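Local coordinates for protein acyl-CoA thioesterase (Alicyclobacillus acidocaldarius subsp. acidocaldarius, PDB 3RQB) that is of unknown function but has a hotdog fold and probably hydrolyses acyl-CoA thioesters, at residues P136-P141 with S158-V163; D128-A133 with R153-S158; V204-V209 with G242-I247. All blocks are in the same frame, centred on the assembly; numbering follows the deposited sequence.

Interaction 1 (P136-P141 with S158-V163)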
# COMPACT_ATOMS: atom_id res chain seq x y z
N PRO B 136 -26.86 16.42 -1.35
CA PRO B 136 -26.44 17.74 -1.84
C PRO B 136 -24.93 17.82 -2.02
O PRO B 136 -24.18 17.23 -1.25
CB PRO B 136 -26.86 18.67 -0.71
CG PRO B 136 -26.67 17.83 0.51
CD PRO B 136 -27.05 16.42 0.11
N ARG B 137 -24.49 18.57 -3.02
CA ARG B 137 -23.07 18.79 -3.19
C ARG B 137 -22.53 19.52 -1.97
O ARG B 137 -23.18 20.41 -1.40
CB ARG B 137 -22.78 19.58 -4.46
CG ARG B 137 -21.30 19.91 -4.65
CD ARG B 137 -21.05 20.77 -5.87
NE ARG B 137 -19.70 20.57 -6.41
CZ ARG B 137 -19.15 21.32 -7.36
NH1 ARG B 137 -19.82 22.34 -7.88
NH2 ARG B 137 -17.92 21.05 -7.79
N PHE B 138 -21.33 19.13 -1.57
CA PHE B 138 -20.70 19.70 -0.39
C PHE B 138 -19.69 20.77 -0.79
O PHE B 138 -18.78 20.51 -1.56
CB PHE B 138 -20.01 18.59 0.39
CG PHE B 138 -18.85 19.06 1.22
CD1 PHE B 138 -19.04 19.44 2.54
CD2 PHE B 138 -17.58 19.12 0.68
CE1 PHE B 138 -17.97 19.86 3.31
CE2 PHE B 138 -16.51 19.55 1.43
CZ PHE B 138 -16.70 19.92 2.75
N VAL B 139 -19.87 21.98 -0.28
CA VAL B 139 -18.92 23.05 -0.57
C VAL B 139 -18.27 23.58 0.69
O VAL B 139 -18.93 24.18 1.54
CB VAL B 139 -19.57 24.21 -1.32
CG1 VAL B 139 -19.80 23.83 -2.78
CG2 VAL B 139 -20.88 24.63 -0.64
N ALA B 140 -16.96 23.36 0.81
CA ALA B 140 -16.20 23.83 1.95
C ALA B 140 -16.18 25.35 1.99
O ALA B 140 -16.08 26.01 0.95
CB ALA B 140 -14.78 23.27 1.90
N PRO B 141 -16.28 25.92 3.20
CA PRO B 141 -16.27 27.37 3.42
C PRO B 141 -14.98 27.98 2.90
O PRO B 141 -15.04 29.00 2.20
CB PRO B 141 -16.33 27.49 4.94
CG PRO B 141 -15.84 26.16 5.45
CD PRO B 141 -16.36 25.17 4.47
N SER B 158 -17.69 14.12 8.15
CA SER B 158 -16.94 15.35 7.90
C SER B 158 -16.31 15.91 9.17
O SER B 158 -16.40 15.30 10.24
CB SER B 158 -17.80 16.41 7.21
OG SER B 158 -18.93 16.78 7.99
N ALA B 159 -15.65 17.06 9.03
CA ALA B 159 -15.18 17.81 10.19
C ALA B 159 -16.28 18.76 10.74
O ALA B 159 -16.09 19.43 11.76
CB ALA B 159 -13.92 18.59 9.84
N PHE B 160 -17.40 18.85 10.01
CA PHE B 160 -18.58 19.57 10.49
C PHE B 160 -19.69 18.69 11.05
O PHE B 160 -20.70 19.19 11.54
CB PHE B 160 -19.07 20.47 9.37
CG PHE B 160 -17.95 21.22 8.73
CD1 PHE B 160 -17.25 20.67 7.66
CD2 PHE B 160 -17.53 22.43 9.25
CE1 PHE B 160 -16.18 21.34 7.08
CE2 PHE B 160 -16.46 23.12 8.68
CZ PHE B 160 -15.79 22.57 7.59
N ASP B 161 -19.47 17.38 11.01
CA ASP B 161 -20.48 16.41 11.36
C ASP B 161 -20.56 16.26 12.87
O ASP B 161 -19.72 16.81 13.60
CB ASP B 161 -20.08 15.06 10.76
CG ASP B 161 -21.23 14.36 10.07
OD1 ASP B 161 -20.98 13.72 9.02
OD2 ASP B 161 -22.37 14.44 10.56
N GLU B 162 -21.53 15.48 13.33
CA GLU B 162 -21.63 15.13 14.74
C GLU B 162 -21.00 13.77 14.94
O GLU B 162 -20.96 13.23 16.05
CB GLU B 162 -23.09 15.08 15.17
CG GLU B 162 -23.39 15.90 16.41
CD GLU B 162 -24.25 17.11 16.10
OE1 GLU B 162 -25.47 17.05 16.38
OE2 GLU B 162 -23.72 18.11 15.57
N VAL B 163 -20.51 13.22 13.83
CA VAL B 163 -20.00 11.86 13.75
C VAL B 163 -18.69 11.65 14.50
O VAL B 163 -17.69 12.33 14.24
CB VAL B 163 -19.80 11.47 12.27
CG1 VAL B 163 -18.99 10.20 12.17
CG2 VAL B 163 -21.15 11.32 11.58

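Interaction 2 (D128-A133 with R153-S158)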
# COMPACT_ATOMS: atom_id res chain seq x y z
N ASP B 128 -25.18 0.89 2.60
CA ASP B 128 -26.44 1.34 2.06
C ASP B 128 -26.50 2.85 2.15
O ASP B 128 -26.35 3.41 3.23
CB ASP B 128 -27.62 0.73 2.80
CG ASP B 128 -28.94 1.02 2.12
OD1 ASP B 128 -29.03 0.82 0.89
OD2 ASP B 128 -29.88 1.47 2.81
N VAL B 129 -26.71 3.50 1.01
CA VAL B 129 -26.66 4.96 0.94
C VAL B 129 -27.70 5.55 -0.00
O VAL B 129 -28.18 4.86 -0.91
CB VAL B 129 -25.27 5.44 0.45
CG1 VAL B 129 -24.17 4.79 1.26
CG2 VAL B 129 -25.10 5.12 -1.04
N PRO B 130 -28.07 6.82 0.21
CA PRO B 130 -28.97 7.50 -0.73
C PRO B 130 -28.27 7.75 -2.06
O PRO B 130 -27.04 7.68 -2.13
CB PRO B 130 -29.29 8.82 -0.02
CG PRO B 130 -28.15 9.04 0.91
CD PRO B 130 -27.72 7.67 1.36
N PRO B 131 -29.05 8.02 -3.12
CA PRO B 131 -28.48 8.33 -4.44
C PRO B 131 -27.90 9.74 -4.47
O PRO B 131 -28.27 10.58 -3.64
CB PRO B 131 -29.70 8.25 -5.37
CG PRO B 131 -30.82 7.67 -4.54
CD PRO B 131 -30.52 8.03 -3.13
N PRO B 132 -27.02 10.01 -5.45
CA PRO B 132 -26.42 11.34 -5.63
C PRO B 132 -27.52 12.37 -5.75
O PRO B 132 -27.32 13.55 -5.46
CB PRO B 132 -25.70 11.21 -6.98
CG PRO B 132 -25.40 9.76 -7.10
CD PRO B 132 -26.54 9.04 -6.45
N ALA B 133 -28.69 11.91 -6.17
CA ALA B 133 -29.88 12.74 -6.24
C ALA B 133 -30.18 13.38 -4.89
O ALA B 133 -30.29 14.61 -4.78
CB ALA B 133 -31.07 11.89 -6.69
N ARG B 153 -20.55 15.00 -3.27
CA ARG B 153 -21.71 15.04 -2.41
C ARG B 153 -21.34 14.26 -1.14
O ARG B 153 -21.13 13.05 -1.18
CB ARG B 153 -22.93 14.44 -3.12
CG ARG B 153 -22.82 14.47 -4.63
CD ARG B 153 -24.12 14.06 -5.29
NE ARG B 153 -24.95 15.23 -5.56
CZ ARG B 153 -25.36 15.59 -6.77
NH1 ARG B 153 -25.01 14.87 -7.83
NH2 ARG B 153 -26.11 16.67 -6.93
N LEU B 154 -21.21 14.97 -0.03
CA LEU B 154 -20.82 14.32 1.21
C LEU B 154 -22.02 13.71 1.92
O LEU B 154 -23.07 14.35 2.07
CB LEU B 154 -20.09 15.27 2.15
CG LEU B 154 -19.64 14.55 3.43
CD1 LEU B 154 -18.47 13.61 3.17
CD2 LEU B 154 -19.27 15.56 4.49
N ILE B 155 -21.83 12.47 2.35
CA ILE B 155 -22.88 11.65 2.93
C ILE B 155 -22.76 11.63 4.43
O ILE B 155 -23.66 12.07 5.14
CB ILE B 155 -22.84 10.24 2.37
CG1 ILE B 155 -22.86 10.30 0.83
CG2 ILE B 155 -23.98 9.41 2.94
CD1 ILE B 155 -22.87 8.95 0.15
N ARG B 156 -21.66 11.08 4.93
CA ARG B 156 -21.34 11.18 6.35
C ARG B 156 -19.85 11.45 6.52
O ARG B 156 -19.12 11.55 5.53
CB ARG B 156 -21.75 9.91 7.10
CG ARG B 156 -20.74 8.79 7.01
CD ARG B 156 -21.06 7.67 7.96
NE ARG B 156 -20.83 8.04 9.36
CZ ARG B 156 -20.63 7.16 10.34
NH1 ARG B 156 -20.62 5.86 10.08
NH2 ARG B 156 -20.44 7.58 11.58
N GLY B 157 -19.40 11.55 7.77
CA GLY B 157 -17.99 11.69 8.06
C GLY B 157 -17.26 12.96 7.65
O GLY B 157 -16.32 12.91 6.85
N SER B 158 -17.69 14.12 8.15
CA SER B 158 -16.94 15.35 7.90
C SER B 158 -16.31 15.91 9.17
O SER B 158 -16.40 15.30 10.24
CB SER B 158 -17.80 16.41 7.21
OG SER B 158 -18.93 16.78 7.99

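Interaction 3 (V204-V209 with G242-I247)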
# COMPACT_ATOMS: atom_id res chain seq x y z
N VAL B 204 -5.41 20.15 11.79
CA VAL B 204 -4.03 20.15 12.26
C VAL B 204 -3.17 20.04 11.02
O VAL B 204 -3.65 19.69 9.94
CB VAL B 204 -3.68 18.97 13.22
CG1 VAL B 204 -4.22 19.20 14.62
CG2 VAL B 204 -4.18 17.64 12.66
N PRO B 205 -1.88 20.38 11.15
CA PRO B 205 -0.97 20.15 10.02
C PRO B 205 -0.81 18.66 9.72
O PRO B 205 -0.52 17.88 10.63
CB PRO B 205 0.35 20.73 10.52
CG PRO B 205 -0.06 21.77 11.53
CD PRO B 205 -1.27 21.21 12.20
N ILE B 206 -0.95 18.29 8.46
CA ILE B 206 -0.72 16.91 8.04
C ILE B 206 -0.06 16.92 6.67
O ILE B 206 -0.17 17.90 5.93
CB ILE B 206 -2.04 16.08 7.98
CG1 ILE B 206 -3.11 16.78 7.14
CG2 ILE B 206 -2.58 15.80 9.37
CD1 ILE B 206 -3.08 16.46 5.65
N GLY B 207 0.62 15.83 6.33
CA GLY B 207 1.02 15.61 4.96
C GLY B 207 1.18 14.12 4.70
O GLY B 207 1.51 13.35 5.60
N THR B 208 0.99 13.74 3.44
CA THR B 208 1.06 12.34 3.07
C THR B 208 2.48 11.97 2.69
O THR B 208 3.09 12.60 1.82
CB THR B 208 0.14 12.01 1.88
OG1 THR B 208 -1.23 12.07 2.30
CG2 THR B 208 0.43 10.62 1.35
N VAL B 209 3.00 10.97 3.38
CA VAL B 209 4.29 10.39 3.04
C VAL B 209 4.18 9.40 1.88
O VAL B 209 5.02 9.39 0.97
CB VAL B 209 4.86 9.66 4.25
CG1 VAL B 209 6.09 8.84 3.86
CG2 VAL B 209 5.16 10.67 5.34
N GLY B 242 2.72 10.77 15.95
CA GLY B 242 3.03 11.60 14.81
C GLY B 242 2.51 11.13 13.47
O GLY B 242 2.67 11.83 12.48
N TYR B 243 1.89 9.96 13.42
CA TYR B 243 1.34 9.48 12.15
C TYR B 243 -0.03 8.84 12.25
O TYR B 243 -0.47 8.44 13.33
CB TYR B 243 2.30 8.50 11.47
CG TYR B 243 3.54 9.17 10.96
CD1 TYR B 243 3.63 9.62 9.64
CD2 TYR B 243 4.61 9.40 11.80
CE1 TYR B 243 4.78 10.25 9.19
CE2 TYR B 243 5.75 10.03 11.37
CZ TYR B 243 5.85 10.45 10.06
OH TYR B 243 7.02 11.07 9.66
N PHE B 244 -0.71 8.78 11.12
CA PHE B 244 -1.94 8.00 11.01
C PHE B 244 -2.11 7.51 9.57
O PHE B 244 -1.38 7.92 8.67
CB PHE B 244 -3.15 8.84 11.41
CG PHE B 244 -3.54 9.86 10.38
CD1 PHE B 244 -3.03 11.15 10.44
CD2 PHE B 244 -4.41 9.52 9.35
CE1 PHE B 244 -3.38 12.09 9.49
CE2 PHE B 244 -4.78 10.44 8.39
CZ PHE B 244 -4.26 11.73 8.45
N ASP B 245 -3.15 6.71 9.36
CA ASP B 245 -3.35 6.00 8.10
C ASP B 245 -4.78 6.11 7.58
O ASP B 245 -5.72 6.34 8.34
CB ASP B 245 -2.99 4.52 8.26
CG ASP B 245 -4.15 3.71 8.79
OD1 ASP B 245 -4.87 4.19 9.70
OD2 ASP B 245 -4.37 2.59 8.29
N GLN B 246 -4.94 5.92 6.28
CA GLN B 246 -6.25 5.97 5.69
C GLN B 246 -6.42 4.71 4.88
O GLN B 246 -5.55 4.37 4.09
CB GLN B 246 -6.39 7.20 4.80
CG GLN B 246 -7.82 7.58 4.49
CD GLN B 246 -7.92 8.90 3.76
OE1 GLN B 246 -7.93 9.96 4.39
NE2 GLN B 246 -8.01 8.85 2.44
N ILE B 247 -7.51 4.01 5.11
CA ILE B 247 -7.89 2.90 4.25
C ILE B 247 -9.17 3.28 3.53
O ILE B 247 -10.10 3.82 4.14
CB ILE B 247 -8.13 1.63 5.05
CG1 ILE B 247 -6.98 1.40 6.01
CG2 ILE B 247 -8.30 0.45 4.11
CD1 ILE B 247 -6.91 -0.01 6.55

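Interaction 1 (P136-P141 with S158-V163)
Phe160 points its ring across at Phe138 and Pro141, and these three side chains carry the contact. Two carbon-carbon approaches define it: Phe138 CE1 lies 4.4 Å from Phe160 CE1, and Pro141 CD lies 4.1 Å from Phe160 CZ. Seen from the Phe138 ring, Phe160 CE1 sits at the edge, close to the ring plane; seen from the Phe160 ring, both partners approach obliquely. Phe160 has CG anti to its own carbonyl carbon (chi1 -45°), which carries the far end of the ring toward the proline, and the side chains of Phe160 and Pro141 arrive from opposite directions. One face of the Phe138 ring takes the backbone N of Ala140, 3.8 Å above the plane and toward the rim.

Within 158-163, the bond from Phe160 N to Ser158 OG is weak, while farther along Asp161 OD2 accepts a bond from Glu162 N at 3.1 Å through its anti lone pair. Phe138 also packs on Met147.

With 117 Å² buried and carbon contacts alone across it, the chemistry implies a small, non-directional apolar patch joining two surface loops, with no polar bond between the segments to fix its rings.

Interaction 2 (D128-A133 with R153-S158)
The guanidinium of Arg153 carries the backbone carbonyl of Pro132 over one face: Pro132 C stands 3.7 Å above the plane, displaced toward the rim. Pro132 O lies 2.9 Å from Arg153 NE, yet this is not a hydrogen bond, because the oxygen sits over the flat group and the N-H does not point at it. The Arg153 chain bends at chi3 (92°), turning the guanidinium under the carbonyl while its CD meets Pro132 CB at 3.7 Å. The polar end is claimed by other residues: NH1 forms a salt bridge with Glu229, and NE makes a weak hydrogen bond to Val135 O.

Farther along, Ile155 supplies the apolar half with two branches. Its CD1 reaches Val129 CB at 4.3 Å, and its CG2 lies 4.4 Å from Pro130 CD, so the side chain meets two consecutive residues of 128-133. Trp171 of strand 168-174 touches Val129, Pro132, Arg153 and Ile155, and its NE1 donates to Pro130 O. The proline-rich segment thus runs beside the outermost strand within the chain, 150-156, and is also tied to the next one.

Replacing Arg153 by an alanine would remove the guanidinium and is likely to leave Glu229 without this charge partner and the Pro132 carbonyl without the group beneath it.

The contact, burying 211 Å², is mixed: aliphatic packing at Ile155, and at Arg153 a carbonyl over the guanidinium face without hydrogen-bond geometry, where any electrostatic attraction can only be tentative. The firmer polar tie is the salt bridge from Arg153 to Glu229.

Interaction 3 (V204-V209 with G242-I247)
The backbones of 204-209 and 242-247 stay well apart, with the nearest CA atoms, those of Ile206 and Tyr243, 8.7 Å from each other, so side chains bridge the separation. Two methyl-to-ring approaches do this. Ile206 CG2 comes to Phe244 CE1 at 3.8 Å, at the edge and in the plane of the phenyl ring. Val209 CG2 comes to Tyr243 CE1 at 3.9 Å, again near the ring plane at the edge, with the two side chains at about a right angle. Neither methyl lies over an aromatic face.

Torsions help direct the two rings. Phe244 places CG between its backbone N and carbonyl carbon (chi1 74°), while Tyr243, one residue before it, has CG anti to the carbonyl carbon (chi1 -70°). As consecutive strand residues they leave from opposite faces, and the torsions then turn each ring toward its partner, Phe244 to Ile206 and Tyr243 to Val209, where the chain turns a corner.

Other aromatic rings meet both: Tyr243 packs edge-to-face with Tyr266, and Phe244 meets Phe239 with the planes at about 40°. Backbone bonds between Phe244 and Val265 and between Val209 and Leu264 place strand 257-267 between the two strands of this contact. Val111 of the second subunit packs on Val209, and Arg115 of that subunit on Tyr243.

Side chains thus reach past an intervening antiparallel strand, from 206-215 to 243-251. This belongs to the antiparallel beta architecture of the hotdog fold, within the C-terminal of the two HotDog-clan regions of this acyl-CoA thioesterase family protein.

Interactions 1 and 2 are neighbours on one side of the chain, their centres 11 Å apart. They share Ser158, and their segments alternate in sequence: 128-133 and 136-141 come from the loop before strand 150-156, and both pack against residues of that strand or of the loop after it. Direct packing joins them: Phe138 CB lies 3.8 Å from Leu154 CB, and Pro136 O 3.6 Å from Arg153 CB. Interaction 3 stands apart, its centre about 20 Å from that of interaction 1 and about 24 Å from that of interaction 2, with nearest atoms about 9 Å away in each case. It alone of the three is touched by the second subunit. No ligand or assigned active site ties the three together.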